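Local atomic coordinates of aminopeptidase N (Francisella tularensis subsp. tularensis, PDB entry 5DLL), a protein that removes N-terminal amino acids from peptides with a zinc ion as cofactor and is thought to take part in the breakdown of intracellular peptides. Residues Y237-V242 and V303-V307; W248-R252 and D345-R349. All blocks are in the same frame, centred on the assembly; numbering follows the deposited sequence.

Interaction 1 of 2, residues Y237-V242 and V303-V307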
# COMPACT_ATOMS: atom_id res chain seq x y z
N TYR A 237 8.74 -3.77 18.63
CA TYR A 237 9.32 -3.80 17.28
C TYR A 237 9.07 -2.49 16.52
O TYR A 237 9.94 -2.04 15.77
CB TYR A 237 8.80 -4.98 16.46
CG TYR A 237 9.50 -5.08 15.12
CD1 TYR A 237 10.80 -5.55 15.03
CD2 TYR A 237 8.88 -4.65 13.95
CE1 TYR A 237 11.46 -5.61 13.82
CE2 TYR A 237 9.53 -4.71 12.73
CZ TYR A 237 10.82 -5.19 12.67
OH TYR A 237 11.49 -5.27 11.47
N ALA A 238 7.90 -1.90 16.71
CA ALA A 238 7.57 -0.61 16.08
C ALA A 238 8.58 0.47 16.44
O ALA A 238 9.00 1.25 15.58
CB ALA A 238 6.18 -0.18 16.49
N MET A 239 8.97 0.53 17.71
CA MET A 239 9.99 1.48 18.16
C MET A 239 11.26 1.31 17.35
O MET A 239 11.89 2.29 16.95
CB MET A 239 10.29 1.29 19.65
CG MET A 239 11.34 2.26 20.21
SD MET A 239 10.91 4.00 20.00
CE MET A 239 9.91 4.26 21.47
N GLN A 240 11.64 0.05 17.11
CA GLN A 240 12.80 -0.25 16.28
C GLN A 240 12.60 0.23 14.84
O GLN A 240 13.52 0.78 14.24
CB GLN A 240 13.10 -1.75 16.29
CG GLN A 240 14.51 -2.09 15.81
CD GLN A 240 15.58 -1.33 16.57
OE1 GLN A 240 15.63 -1.37 17.80
NE2 GLN A 240 16.43 -0.62 15.84
N ALA A 241 11.40 0.04 14.30
CA ALA A 241 11.06 0.53 12.96
C ALA A 241 11.18 2.05 12.84
O ALA A 241 11.50 2.57 11.77
CB ALA A 241 9.66 0.08 12.56
N VAL A 242 10.93 2.76 13.94
CA VAL A 242 11.10 4.22 13.98
C VAL A 242 12.58 4.60 13.88
O VAL A 242 12.94 5.55 13.18
CB VAL A 242 10.49 4.82 15.27
CG1 VAL A 242 10.81 6.30 15.39
CG2 VAL A 242 8.98 4.61 15.29
N VAL A 303 4.94 -4.08 9.43
CA VAL A 303 5.02 -3.13 10.55
C VAL A 303 6.11 -2.09 10.28
O VAL A 303 5.91 -0.89 10.52
CB VAL A 303 5.33 -3.84 11.89
CG1 VAL A 303 5.77 -2.84 12.96
CG2 VAL A 303 4.13 -4.63 12.37
N GLN A 304 7.25 -2.56 9.80
CA GLN A 304 8.37 -1.70 9.43
C GLN A 304 7.97 -0.73 8.32
O GLN A 304 8.22 0.47 8.43
CB GLN A 304 9.55 -2.57 8.97
CG GLN A 304 10.87 -1.82 8.83
CD GLN A 304 11.90 -2.60 8.04
OE1 GLN A 304 11.63 -3.09 6.94
NE2 GLN A 304 13.10 -2.71 8.59
N SER A 305 7.37 -1.27 7.26
CA SER A 305 6.92 -0.50 6.09
C SER A 305 5.89 0.56 6.43
O SER A 305 5.93 1.69 5.93
CB SER A 305 6.32 -1.45 5.04
OG SER A 305 5.72 -0.73 3.98
N VAL A 306 4.94 0.17 7.27
CA VAL A 306 3.87 1.04 7.74
C VAL A 306 4.45 2.23 8.52
O VAL A 306 4.18 3.39 8.20
CB VAL A 306 2.87 0.25 8.62
CG1 VAL A 306 1.98 1.17 9.43
CG2 VAL A 306 2.04 -0.70 7.76
N VAL A 307 5.24 1.92 9.54
CA VAL A 307 5.87 2.95 10.37
C VAL A 307 6.77 3.82 9.49
O VAL A 307 6.75 5.05 9.59
CB VAL A 307 6.71 2.33 11.51
CG1 VAL A 307 7.53 3.39 12.23
CG2 VAL A 307 5.81 1.59 12.50
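Segments 237-242 and 303-307, of helices 236-253 and 297-312 in the M1 metallopeptidase domain, pack with their axes 8.8 Å apart at closest and a signed crossing angle of -51°. The second helix carries the HExxH zinc-binding motif, His309 to His313, just beyond. The approach is close because Ala238 and Ala241 keep the first helix slim at the interface: the CA atoms of Ala241 and Gln304 lie 5.0 Å apart, and Ala241 CB rests 3.8 Å from Gln304 CA. Across from Ala241, Val303 and Val307, one turn apart and both in the t rotamer, present a branched, apolar surface, which Ala238 CB flanks at 4.4 Å from Val303 CG1 and Val307 CG2. Tyr237, also t, points its ring toward 303-307, across the run of that helix, so that Val303 CG1 lies 3.7 Å from Tyr237 CD2 at the ring edge. Gln304 extends, chi1 and chi2 both t, and its OE1 is probably hydrogen-bonded to Asn347 ND2, past the interface. No hydrogen bond joins the segments; close apolar fit holds them together. Val242 also touches strands 220-227 and 261-267; although its CA-to-CB bond points away, its CG2 lies 3.6 Å from Val307 CG1.

Interaction 2 of 2, residues W248-R252 and D345-R349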
# COMPACT_ATOMS: atom_id res chain seq x y z
N TRP A 248 17.63 5.75 8.12
CA TRP A 248 17.65 5.53 6.68
C TRP A 248 17.40 6.82 5.92
O TRP A 248 17.94 7.04 4.84
CB TRP A 248 16.60 4.50 6.28
CG TRP A 248 16.52 4.28 4.81
CD1 TRP A 248 17.30 3.46 4.06
CD2 TRP A 248 15.60 4.90 3.90
NE1 TRP A 248 16.92 3.52 2.74
CE2 TRP A 248 15.88 4.40 2.61
CE3 TRP A 248 14.56 5.82 4.06
CZ2 TRP A 248 15.15 4.79 1.48
CZ3 TRP A 248 13.84 6.22 2.93
CH2 TRP A 248 14.15 5.70 1.66
N ASP A 249 16.57 7.68 6.50
CA ASP A 249 16.23 8.95 5.89
C ASP A 249 17.45 9.86 5.95
O ASP A 249 17.77 10.53 4.96
CB ASP A 249 15.04 9.60 6.61
CG ASP A 249 14.05 10.24 5.66
OD1 ASP A 249 14.35 10.37 4.45
OD2 ASP A 249 12.95 10.62 6.12
N GLU A 250 18.15 9.86 7.09
CA GLU A 250 19.42 10.59 7.23
C GLU A 250 20.46 10.06 6.25
O GLU A 250 21.03 10.82 5.47
CB GLU A 250 19.97 10.48 8.65
CG GLU A 250 19.22 11.33 9.67
CD GLU A 250 19.78 11.20 11.08
OE1 GLU A 250 20.44 10.18 11.38
OE2 GLU A 250 19.56 12.11 11.89
N ASP A 251 20.70 8.75 6.29
CA ASP A 251 21.75 8.14 5.47
C ASP A 251 21.51 8.35 3.97
O ASP A 251 22.35 8.90 3.28
CB ASP A 251 21.89 6.64 5.78
CG ASP A 251 22.56 6.37 7.13
OD1 ASP A 251 23.15 7.29 7.73
OD2 ASP A 251 22.49 5.21 7.59
N ARG A 252 20.34 7.94 3.48
CA ARG A 252 20.09 7.97 2.04
C ARG A 252 19.59 9.31 1.50
O ARG A 252 19.97 9.71 0.40
CB ARG A 252 19.13 6.86 1.64
CG ARG A 252 18.90 6.83 0.15
CD ARG A 252 18.47 5.48 -0.38
NE ARG A 252 18.11 5.61 -1.79
CZ ARG A 252 17.44 4.71 -2.51
NH1 ARG A 252 17.05 3.56 -1.96
NH2 ARG A 252 17.17 4.96 -3.78
N ASP A 345 16.13 -1.56 0.62
CA ASP A 345 17.48 -1.48 1.19
C ASP A 345 17.67 -2.40 2.41
O ASP A 345 18.64 -3.14 2.47
CB ASP A 345 17.81 -0.04 1.58
CG ASP A 345 17.91 0.89 0.37
OD1 ASP A 345 18.13 0.40 -0.77
OD2 ASP A 345 17.78 2.12 0.56
N LEU A 346 16.74 -2.34 3.36
CA LEU A 346 16.86 -3.09 4.62
C LEU A 346 16.35 -4.55 4.55
O LEU A 346 16.46 -5.27 5.54
CB LEU A 346 16.15 -2.35 5.75
CG LEU A 346 16.86 -1.14 6.37
CD1 LEU A 346 16.98 0.01 5.38
CD2 LEU A 346 16.11 -0.69 7.61
N ASN A 347 15.80 -4.96 3.41
CA ASN A 347 15.41 -6.36 3.20
C ASN A 347 15.96 -6.83 1.84
O ASN A 347 17.14 -6.64 1.57
CB ASN A 347 13.89 -6.54 3.31
CG ASN A 347 13.33 -6.02 4.63
OD1 ASN A 347 13.03 -6.80 5.54
ND2 ASN A 347 13.18 -4.70 4.75
N SER A 348 15.13 -7.43 0.98
CA SER A 348 15.54 -7.81 -0.37
C SER A 348 14.96 -6.86 -1.41
O SER A 348 13.73 -6.75 -1.54
CB SER A 348 15.07 -9.23 -0.67
OG SER A 348 15.39 -9.58 -2.01
N ARG A 349 15.83 -6.19 -2.16
CA ARG A 349 15.39 -5.23 -3.19
C ARG A 349 14.55 -5.90 -4.26
O ARG A 349 13.49 -5.40 -4.64
CB ARG A 349 16.58 -4.55 -3.86
CG ARG A 349 17.34 -3.56 -2.98
CD ARG A 349 18.05 -2.50 -3.80
NE ARG A 349 17.11 -1.81 -4.69
CZ ARG A 349 16.40 -0.72 -4.37
NH1 ARG A 349 16.50 -0.15 -3.18
NH2 ARG A 349 15.58 -0.21 -5.27
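This is a polar, salt-bridged contact near the protein surface, joining the C-terminal part of helix 236-253 to the end of helix 328-346 within the M1 peptidase domain. The latter helix also bears the zinc ligand Glu332, more than three turns earlier. At the centre is Asp345, whose short side chain offers two acceptor oxygens to groups from both segments. Its OD2 receives the indole NH of Trp248, NE1 to OD2 being 2.7 Å and nearly linear at 169°, and also a salt bridge from Arg252, NH1 to OD2 3.0 Å. Its OD1 takes Arg349 NH1 at 3.0 Å. Trp248 suits its place because a broad apolar ring can be buried while its one polar atom is satisfied: CD1 packs 3.7 Å from Leu346 CD1, and Phe312 of helix 297-312 meets the ring from outside the segments. A long, fully extended side chain lets Arg252 reach across from one turn further along its helix. The two arginines come close, Arg252 NH1 to Arg349 NH1 3.9 Å, and Glu341 forms salt bridges with both, while Glu409 of helix 390-423 pairs with Arg252. Like charges can therefore sit side by side because carboxylates lie among them, and the charge of Asp345 is shared: OD2 links helix 236-253 to helix 328-346, while OD1 pairs with Arg349 at the start of helix 349-369.

In the fold
After the β-rich N-terminal part of the chain, helix 236-253 supplies the first partner of both interactions, 237-242 near its start and 248-252 near its end. The chain then runs through strands 261-267, 274-275 and 280-284 before helix 297-312 returns to close interaction 1 with 303-307. It continues past the zinc ligands His309, His313 and Glu332 to 345-349, which closes interaction 2. The two loops cross, since 248-252 lies between the partners of interaction 1 and 303-307 between those of interaction 2. Gln304 OE1 and Asn347 ND2, 3.1 Å apart and probably hydrogen-bonded, connect them directly. Together they tie helix 236-253 to both helices that contribute zinc ligands.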